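DNA translocase coupling protein (Clostridium perfringens, PDB 6O1W) probably acts as an ATP-driven DNA translocase of the FtsK/SpoIIIE family that couples nucleotide binding to DNA transfer during conjugation of plasmid pCW3. Local coordinates at residues Val113-Phe118 with Val336-Phe341; Val296-Gly300 with Ile310-Asn314; Ile53-Lys57 with Ser73-Gly77. Residue numbers count along the deposited sequence, not the author numbering.

Contact 1: Val113-Phe118 with Val336-Phe341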
loop_
_atom_site.group_PDB
_atom_site.type_symbol
_atom_site.label_atom_id
_atom_site.label_comp_id
_atom_site.label_asym_id
_atom_site.label_seq_id
_atom_site.Cartn_x
_atom_site.Cartn_y
_atom_site.Cartn_z
ATOM N N VAL A 113 10.690 -3.329 -4.998
ATOM C CA VAL A 113 9.588 -4.147 -5.489
ATOM C C VAL A 113 8.647 -4.440 -4.298
ATOM O O VAL A 113 9.122 -4.861 -3.242
ATOM C CB VAL A 113 10.072 -5.440 -6.197
ATOM C CG1 VAL A 113 8.931 -6.093 -6.964
ATOM C CG2 VAL A 113 11.236 -5.146 -7.145
ATOM N N VAL A 114 7.324 -4.232 -4.461
ATOM C CA VAL A 114 6.430 -4.474 -3.317
ATOM C C VAL A 114 5.518 -5.723 -3.466
ATOM O O VAL A 114 4.911 -6.142 -2.486
ATOM C CB VAL A 114 5.619 -3.220 -2.921
ATOM C CG1 VAL A 114 6.560 -2.134 -2.402
ATOM C CG2 VAL A 114 4.790 -2.701 -4.084
ATOM N N GLY A 115 5.465 -6.308 -4.655
ATOM C CA GLY A 115 4.660 -7.490 -4.900
ATOM C C GLY A 115 4.245 -7.684 -6.340
ATOM O O GLY A 115 4.813 -7.068 -7.242
ATOM N N GLN A 116 3.224 -8.527 -6.554
ATOM C CA GLN A 116 2.768 -8.917 -7.890
ATOM C C GLN A 116 1.403 -8.441 -8.276
ATOM O O GLN A 116 0.457 -8.657 -7.529
ATOM C CB GLN A 116 2.791 -10.458 -8.014
ATOM C CG GLN A 116 2.922 -10.933 -9.455
ATOM C CD GLN A 116 3.010 -12.431 -9.573
ATOM O OE1 GLN A 116 3.786 -13.099 -8.894
ATOM N NE2 GLN A 116 2.231 -12.985 -10.469
ATOM N N THR A 117 1.288 -7.888 -9.502
ATOM C CA THR A 117 0.024 -7.464 -10.096
ATOM C C THR A 117 -0.306 -8.432 -11.280
ATOM O O THR A 117 0.323 -9.485 -11.380
ATOM C CB THR A 117 0.001 -5.942 -10.403
ATOM O OG1 THR A 117 -1.358 -5.547 -10.639
ATOM C CG2 THR A 117 0.876 -5.554 -11.594
ATOM N N PHE A 118 -1.311 -8.110 -12.113
ATOM C CA PHE A 118 -1.766 -8.958 -13.236
ATOM C C PHE A 118 -0.699 -9.179 -14.307
ATOM O O PHE A 118 -0.496 -10.316 -14.726
ATOM C CB PHE A 118 -3.070 -8.416 -13.855
ATOM C CG PHE A 118 -4.144 -8.190 -12.818
ATOM C CD1 PHE A 118 -4.863 -9.257 -12.296
ATOM C CD2 PHE A 118 -4.380 -6.920 -12.305
ATOM C CE1 PHE A 118 -5.832 -9.055 -11.300
ATOM C CE2 PHE A 118 -5.327 -6.722 -11.288
ATOM C CZ PHE A 118 -6.056 -7.790 -10.804
ATOM N N VAL A 336 -4.392 0.125 -8.774
ATOM C CA VAL A 336 -4.344 -1.273 -9.229
ATOM C C VAL A 336 -4.318 -2.242 -8.051
ATOM O O VAL A 336 -3.808 -1.905 -6.982
ATOM C CB VAL A 336 -3.203 -1.571 -10.264
ATOM C CG1 VAL A 336 -3.226 -0.585 -11.436
ATOM C CG2 VAL A 336 -1.833 -1.598 -9.605
ATOM N N GLN A 337 -4.822 -3.454 -8.262
ATOM C CA GLN A 337 -4.814 -4.487 -7.244
ATOM C C GLN A 337 -3.498 -5.276 -7.385
ATOM O O GLN A 337 -3.038 -5.525 -8.496
ATOM C CB GLN A 337 -6.066 -5.412 -7.434
ATOM C CG GLN A 337 -6.198 -6.494 -6.381
ATOM C CD GLN A 337 -7.433 -7.379 -6.460
ATOM O OE1 GLN A 337 -8.308 -7.318 -7.342
ATOM N NE2 GLN A 337 -7.516 -8.248 -5.512
ATOM N N PHE A 338 -2.882 -5.652 -6.263
ATOM C CA PHE A 338 -1.671 -6.465 -6.278
ATOM C C PHE A 338 -1.578 -7.281 -4.999
ATOM O O PHE A 338 -2.180 -6.889 -3.986
ATOM C CB PHE A 338 -0.385 -5.588 -6.433
ATOM C CG PHE A 338 0.132 -4.935 -5.172
ATOM C CD1 PHE A 338 -0.462 -3.777 -4.675
ATOM C CD2 PHE A 338 1.242 -5.450 -4.504
ATOM C CE1 PHE A 338 0.047 -3.142 -3.533
ATOM C CE2 PHE A 338 1.738 -4.826 -3.355
ATOM C CZ PHE A 338 1.125 -3.686 -2.864
ATOM N N GLN A 339 -0.760 -8.369 -5.043
ATOM C CA GLN A 339 -0.438 -9.217 -3.903
ATOM C C GLN A 339 0.920 -8.780 -3.389
ATOM O O GLN A 339 1.906 -8.859 -4.112
ATOM C CB GLN A 339 -0.369 -10.715 -4.299
ATOM C CG GLN A 339 -0.203 -11.695 -3.106
ATOM C CD GLN A 339 -1.339 -11.663 -2.096
ATOM O OE1 GLN A 339 -2.491 -11.347 -2.411
ATOM N NE2 GLN A 339 -1.040 -11.983 -0.836
ATOM N N ALA A 340 0.967 -8.353 -2.142
ATOM C CA ALA A 340 2.179 -7.913 -1.475
ATOM C C ALA A 340 3.002 -9.101 -1.043
ATOM O O ALA A 340 2.445 -10.126 -0.658
ATOM C CB ALA A 340 1.816 -7.081 -0.250
ATOM N N PHE A 341 4.328 -8.946 -1.057
ATOM C CA PHE A 341 5.264 -9.952 -0.568
ATOM C C PHE A 341 5.045 -10.166 0.917
ATOM O O PHE A 341 4.810 -9.200 1.658
ATOM C CB PHE A 341 6.724 -9.488 -0.733
ATOM C CG PHE A 341 7.215 -9.385 -2.149
ATOM C CD1 PHE A 341 7.212 -10.492 -2.986
ATOM C CD2 PHE A 341 7.736 -8.197 -2.630
ATOM C CE1 PHE A 341 7.657 -10.391 -4.309
ATOM C CE2 PHE A 341 8.218 -8.106 -3.942
ATOM C CZ PHE A 341 8.180 -9.205 -4.769
#

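Contact 2: Val296-Gly300 with Ile310-Asn314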
loop_
_atom_site.group_PDB
_atom_site.type_symbol
_atom_site.label_atom_id
_atom_site.label_comp_id
_atom_site.label_asym_id
_atom_site.label_seq_id
_atom_site.Cartn_x
_atom_site.Cartn_y
_atom_site.Cartn_z
ATOM N N VAL A 296 3.051 7.695 -3.214
ATOM C CA VAL A 296 2.736 6.272 -3.282
ATOM C C VAL A 296 1.767 5.904 -2.164
ATOM O O VAL A 296 2.049 6.180 -0.998
ATOM C CB VAL A 296 4.000 5.366 -3.224
ATOM C CG1 VAL A 296 3.610 3.899 -3.279
ATOM C CG2 VAL A 296 4.998 5.703 -4.335
ATOM N N ARG A 297 0.635 5.267 -2.519
ATOM C CA ARG A 297 -0.317 4.785 -1.525
ATOM C C ARG A 297 -0.492 3.304 -1.714
ATOM O O ARG A 297 -0.745 2.815 -2.831
ATOM C CB ARG A 297 -1.694 5.462 -1.623
ATOM C CG ARG A 297 -1.668 6.966 -1.833
ATOM C CD ARG A 297 -1.308 7.750 -0.582
ATOM N NE ARG A 297 -0.986 9.128 -0.949
ATOM C CZ ARG A 297 -1.894 10.035 -1.287
ATOM N NH1 ARG A 297 -3.193 9.737 -1.251
ATOM N NH2 ARG A 297 -1.518 11.239 -1.678
ATOM N N ILE A 298 -0.368 2.597 -0.615
ATOM C CA ILE A 298 -0.602 1.171 -0.543
ATOM C C ILE A 298 -1.747 1.048 0.453
ATOM O O ILE A 298 -1.620 1.504 1.585
ATOM C CB ILE A 298 0.665 0.346 -0.200
ATOM C CG1 ILE A 298 1.709 0.474 -1.336
ATOM C CG2 ILE A 298 0.288 -1.118 -0.024
ATOM C CD1 ILE A 298 3.180 0.225 -0.926
ATOM N N CYS A 299 -2.897 0.523 0.004
ATOM C CA CYS A 299 -4.077 0.436 0.853
ATOM C C CYS A 299 -4.674 -0.962 0.941
ATOM O O CYS A 299 -4.936 -1.596 -0.083
ATOM C CB CYS A 299 -5.119 1.458 0.417
ATOM S SG CYS A 299 -6.419 1.754 1.647
ATOM N N GLY A 300 -4.874 -1.427 2.170
ATOM C CA GLY A 300 -5.496 -2.711 2.446
ATOM C C GLY A 300 -7.002 -2.564 2.375
ATOM O O GLY A 300 -7.523 -1.496 2.055
ATOM N N ILE A 310 -9.925 8.668 2.466
ATOM C CA ILE A 310 -8.826 9.356 3.158
ATOM C C ILE A 310 -7.469 8.907 2.556
ATOM O O ILE A 310 -6.620 9.754 2.275
ATOM C CB ILE A 310 -8.900 9.138 4.694
ATOM C CG1 ILE A 310 -10.110 9.892 5.296
ATOM C CG2 ILE A 310 -7.592 9.591 5.366
ATOM C CD1 ILE A 310 -10.730 9.258 6.561
ATOM N N VAL A 311 -7.297 7.589 2.304
ATOM C CA VAL A 311 -6.043 7.034 1.775
ATOM C C VAL A 311 -5.855 7.292 0.275
ATOM O O VAL A 311 -4.806 7.789 -0.133
ATOM C CB VAL A 311 -5.912 5.523 2.098
ATOM C CG1 VAL A 311 -4.638 4.916 1.497
ATOM C CG2 VAL A 311 -5.965 5.275 3.600
ATOM N N LEU A 312 -6.865 6.916 -0.537
ATOM C CA LEU A 312 -6.832 6.870 -2.000
ATOM C C LEU A 312 -7.586 7.939 -2.754
ATOM O O LEU A 312 -7.444 8.012 -3.986
ATOM C CB LEU A 312 -7.441 5.505 -2.426
ATOM C CG LEU A 312 -6.751 4.246 -1.911
ATOM C CD1 LEU A 312 -7.597 3.022 -2.200
ATOM C CD2 LEU A 312 -5.327 4.082 -2.502
ATOM N N SER A 313 -8.467 8.688 -2.057
ATOM C CA SER A 313 -9.418 9.669 -2.615
ATOM C C SER A 313 -10.372 8.998 -3.660
ATOM O O SER A 313 -10.834 9.618 -4.620
ATOM C CB SER A 313 -8.749 10.954 -3.104
ATOM O OG SER A 313 -7.875 10.752 -4.193
ATOM N N ASN A 314 -10.702 7.722 -3.394
ATOM C CA ASN A 314 -11.712 6.884 -4.066
ATOM C C ASN A 314 -12.176 5.832 -3.023
ATOM O O ASN A 314 -11.561 5.731 -1.961
ATOM C CB ASN A 314 -11.216 6.269 -5.389
ATOM C CG ASN A 314 -10.123 5.247 -5.257
ATOM O OD1 ASN A 314 -10.225 4.290 -4.500
ATOM N ND2 ASN A 314 -9.056 5.404 -6.027
#

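Contact 3: Ile53-Lys57 with Ser73-Gly77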
loop_
_atom_site.group_PDB
_atom_site.type_symbol
_atom_site.label_atom_id
_atom_site.label_comp_id
_atom_site.label_asym_id
_atom_site.label_seq_id
_atom_site.Cartn_x
_atom_site.Cartn_y
_atom_site.Cartn_z
ATOM N N ILE A 53 -32.163 -14.613 -3.586
ATOM C CA ILE A 53 -30.746 -14.399 -3.284
ATOM C C ILE A 53 -30.073 -15.641 -2.638
ATOM O O ILE A 53 -28.929 -15.940 -2.959
ATOM C CB ILE A 53 -30.541 -13.102 -2.437
ATOM C CG1 ILE A 53 -29.066 -12.691 -2.327
ATOM C CG2 ILE A 53 -31.173 -13.221 -1.038
ATOM C CD1 ILE A 53 -28.488 -12.051 -3.463
ATOM N N GLU A 54 -30.801 -16.353 -1.751
ATOM C CA GLU A 54 -30.320 -17.551 -1.061
ATOM C C GLU A 54 -30.091 -18.697 -2.051
ATOM O O GLU A 54 -29.136 -19.455 -1.875
ATOM C CB GLU A 54 -31.200 -17.950 0.147
ATOM C CG GLU A 54 -32.678 -17.597 0.033
ATOM C CD GLU A 54 -33.056 -16.161 0.351
ATOM O OE1 GLU A 54 -32.786 -15.700 1.484
ATOM O OE2 GLU A 54 -33.628 -15.496 -0.540
ATOM N N THR A 55 -30.893 -18.760 -3.129
ATOM C CA THR A 55 -30.669 -19.732 -4.199
ATOM C C THR A 55 -29.396 -19.350 -5.025
ATOM O O THR A 55 -28.550 -20.213 -5.240
ATOM C CB THR A 55 -31.922 -19.951 -5.022
ATOM O OG1 THR A 55 -32.925 -20.446 -4.136
ATOM C CG2 THR A 55 -31.703 -20.975 -6.157
ATOM N N TRP A 56 -29.213 -18.046 -5.378
ATOM C CA TRP A 56 -27.996 -17.580 -6.058
ATOM C C TRP A 56 -26.782 -17.952 -5.196
ATOM O O TRP A 56 -25.756 -18.378 -5.735
ATOM C CB TRP A 56 -27.993 -16.036 -6.247
ATOM C CG TRP A 56 -28.848 -15.531 -7.378
ATOM C CD1 TRP A 56 -30.185 -15.274 -7.346
ATOM C CD2 TRP A 56 -28.402 -15.179 -8.700
ATOM N NE1 TRP A 56 -30.602 -14.758 -8.557
ATOM C CE2 TRP A 56 -29.535 -14.713 -9.414
ATOM C CE3 TRP A 56 -27.168 -15.278 -9.374
ATOM C CZ2 TRP A 56 -29.460 -14.297 -10.749
ATOM C CZ3 TRP A 56 -27.098 -14.890 -10.703
ATOM C CH2 TRP A 56 -28.236 -14.406 -11.380
ATOM N N LYS A 57 -26.896 -17.778 -3.854
ATOM C CA LYS A 57 -25.782 -18.066 -2.944
ATOM C C LYS A 57 -25.437 -19.549 -2.917
ATOM O O LYS A 57 -24.257 -19.897 -2.922
ATOM C CB LYS A 57 -26.033 -17.481 -1.552
ATOM C CG LYS A 57 -25.854 -15.948 -1.585
ATOM C CD LYS A 57 -26.010 -15.270 -0.236
ATOM C CE LYS A 57 -25.767 -13.789 -0.388
ATOM N NZ LYS A 57 -25.678 -13.091 0.916
ATOM N N SER A 73 -18.589 -11.438 -3.797
ATOM C CA SER A 73 -19.858 -11.352 -3.072
ATOM C C SER A 73 -21.045 -11.325 -4.024
ATOM O O SER A 73 -20.897 -11.017 -5.211
ATOM C CB SER A 73 -19.918 -10.088 -2.205
ATOM O OG SER A 73 -19.911 -8.908 -2.997
ATOM N N ILE A 74 -22.226 -11.658 -3.477
ATOM C CA ILE A 74 -23.520 -11.535 -4.146
ATOM C C ILE A 74 -24.396 -10.758 -3.181
ATOM O O ILE A 74 -24.465 -11.115 -2.008
ATOM C CB ILE A 74 -24.173 -12.859 -4.634
ATOM C CG1 ILE A 74 -23.187 -13.687 -5.487
ATOM C CG2 ILE A 74 -25.446 -12.560 -5.434
ATOM C CD1 ILE A 74 -23.826 -14.851 -6.430
ATOM N N GLU A 75 -24.999 -9.665 -3.642
ATOM C CA GLU A 75 -25.912 -8.860 -2.818
ATOM C C GLU A 75 -27.222 -8.566 -3.536
ATOM O O GLU A 75 -27.250 -8.472 -4.765
ATOM C CB GLU A 75 -25.240 -7.561 -2.312
ATOM C CG GLU A 75 -24.984 -6.494 -3.369
ATOM C CD GLU A 75 -24.317 -5.217 -2.888
ATOM O OE1 GLU A 75 -23.085 -5.079 -3.081
ATOM O OE2 GLU A 75 -25.028 -4.344 -2.338
ATOM N N GLN A 76 -28.302 -8.393 -2.767
ATOM C CA GLN A 76 -29.597 -8.001 -3.300
ATOM C C GLN A 76 -29.496 -6.504 -3.636
ATOM O O GLN A 76 -28.888 -5.749 -2.877
ATOM C CB GLN A 76 -30.705 -8.244 -2.256
ATOM C CG GLN A 76 -32.121 -8.273 -2.850
ATOM C CD GLN A 76 -32.502 -9.641 -3.359
ATOM O OE1 GLN A 76 -32.412 -9.944 -4.555
ATOM N NE2 GLN A 76 -32.952 -10.499 -2.465
ATOM N N GLY A 77 -30.030 -6.108 -4.786
ATOM C CA GLY A 77 -30.040 -4.718 -5.230
ATOM C C GLY A 77 -31.250 -3.975 -4.695
ATOM O O GLY A 77 -31.735 -4.299 -3.600
#

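Contact 1: Val113-Phe118 with Val336-Phe341
The ring of Phe341 lies flat over Gly115, whose CA sits 3.8 Å from the ring centroid and 14° off its normal, a CH-pi contact. Only glycine suits this spot: a CB would clash with Gln339 O and Phe338 CD2, and at these backbone angles it would also press on the carbonyl O of Val114. Phe341 CE2 also meets Val113 CG1 at 3.7 Å, while Val114 CG2 packs on Phe338 CE2 at 3.8 Å. Strands 111-116 and 334-340 are antiparallel neighbours near one edge of the mixed sheet of the P-loop ATPase domain, but they coil so strongly that their short axes cross at 106°. Phe341 N to Val114 O (3.2 Å), Gln116 N to Gln339 O (2.8 Å) and Gln339 N to Gln116 O (2.8 Å) hold the register, with Gly115 opposite Ala340 as a non-hydrogen-bonded pair. Past Gln116 a side chain takes over, Thr117 OG1 donating to Gln337 O at 2.7 Å. The polar end of Gln339 turns away to Arg326 and Lys324. Small Ala340 belongs to the protein's ATP site, empty here, and Ile145 of helix 142-155 packs against it; at the other end, Val336 touches a bound glucose.

Contact 2: Val296-Gly300 with Ile310-Asn314
Val311, in the last turn of helix 305-312, meets strand 296-299 twice. Its branched side chain sets CG1 against Cys299 SG at 3.6 Å, and its carbonyl O, near the helix end, accepts a hydrogen bond from Arg297 NH1 at 2.8 Å. Arginine suits this place because its long chain can cross from strand to helix end; its NE also bonds to Val294 O. Leu312 follows. Its CA-to-CB bond points away, but the tip swings back, bringing CD1 to 3.9 Å from Cys299 CB and CD2 to 4.0 Å from Arg297 CB. Arg297 and Cys299, alternate residues, thus form the strand face that this helix covers in the P-loop ATPase sheet, where strand 296-299 runs parallel to strand 132-135, the one leading into the Walker A loop. Compact Cys299 lets the helix end come close. Ser313 then leaves the helix with positive phi, and its OG bonds to Leu312 O at 2.8 Å, an oxygen that Lys330 also reaches. Asn314 carries the chain away from the strand, its side-chain amide held by Lys316 and Thr335.

Contact 3: Ile53-Lys57 with Ser73-Gly77
Helix 53-57 and strand 73-76 run almost exactly antiparallel, at 171°, with their short axes 9.0 Å apart, close enough for side chains of the two segments to meet directly in the gap. Ile53 faces Gln76 and Lys57 faces Ile74, with CA-CA distances of 6.5 and 7.0 Å. Ile53 and Lys57 lie one helical turn apart, linked by the backbone bond from Lys57 N to Ile53 O at 2.9 Å, so they lie on the same flank of the helix, Ile53 pointing at the strand and Lys57 sideways to it. Ile53 reaches Ile74 CG2 with its CD1 at 3.7 Å; the same CD1 is 3.7 Å from Glu75 C. Ile74 answers from the strand, extending CD1 to 4.3 Å from Trp56 CB. Two long, branched aliphatic chains suit a gap that must be filled without polar partners. Trp56, with its large apolar ring, turns inward, where it meets Phe21 and Phe47 and touches Val83 and Leu63. Polar residues border the apolar pair: the aliphatic part of Lys57 reaches across to the strand, CE 3.4 Å from Ile74 O, with its exposed amine beyond, and Gln76 folds its end over Ile53. Glu75, on the opposite strand face, points away. This is the packing of a split beta-alpha-beta unit: helices 53-58 and 60-67 join the parallel strands 43-48 and 69-76, with strand 82-89 running antiparallel between them, in the small alpha/beta domain at the N-terminal end of this fragment.

From the N terminus, contact 3 closes first, a short loop that returns through helix 60-67 to edge strand 69-76 and is complete before contact 1 opens. Contact 1 then opens at 113-118 and closes only at 336-341, enclosing most of the motor, Walker A loop included. Contact 2 is nested inside that span, a local loop from strand to following helix. The two share one sheet, where strand 326-331 lies between strands 296-299 and 334-340, and they touch, Phe338 CZ packing on Ile298 CG2 at 3.9 Å. Contact 3 belongs to another sheet, its centre about 30 Å from that of contact 1 and about 29 Å from that of contact 2.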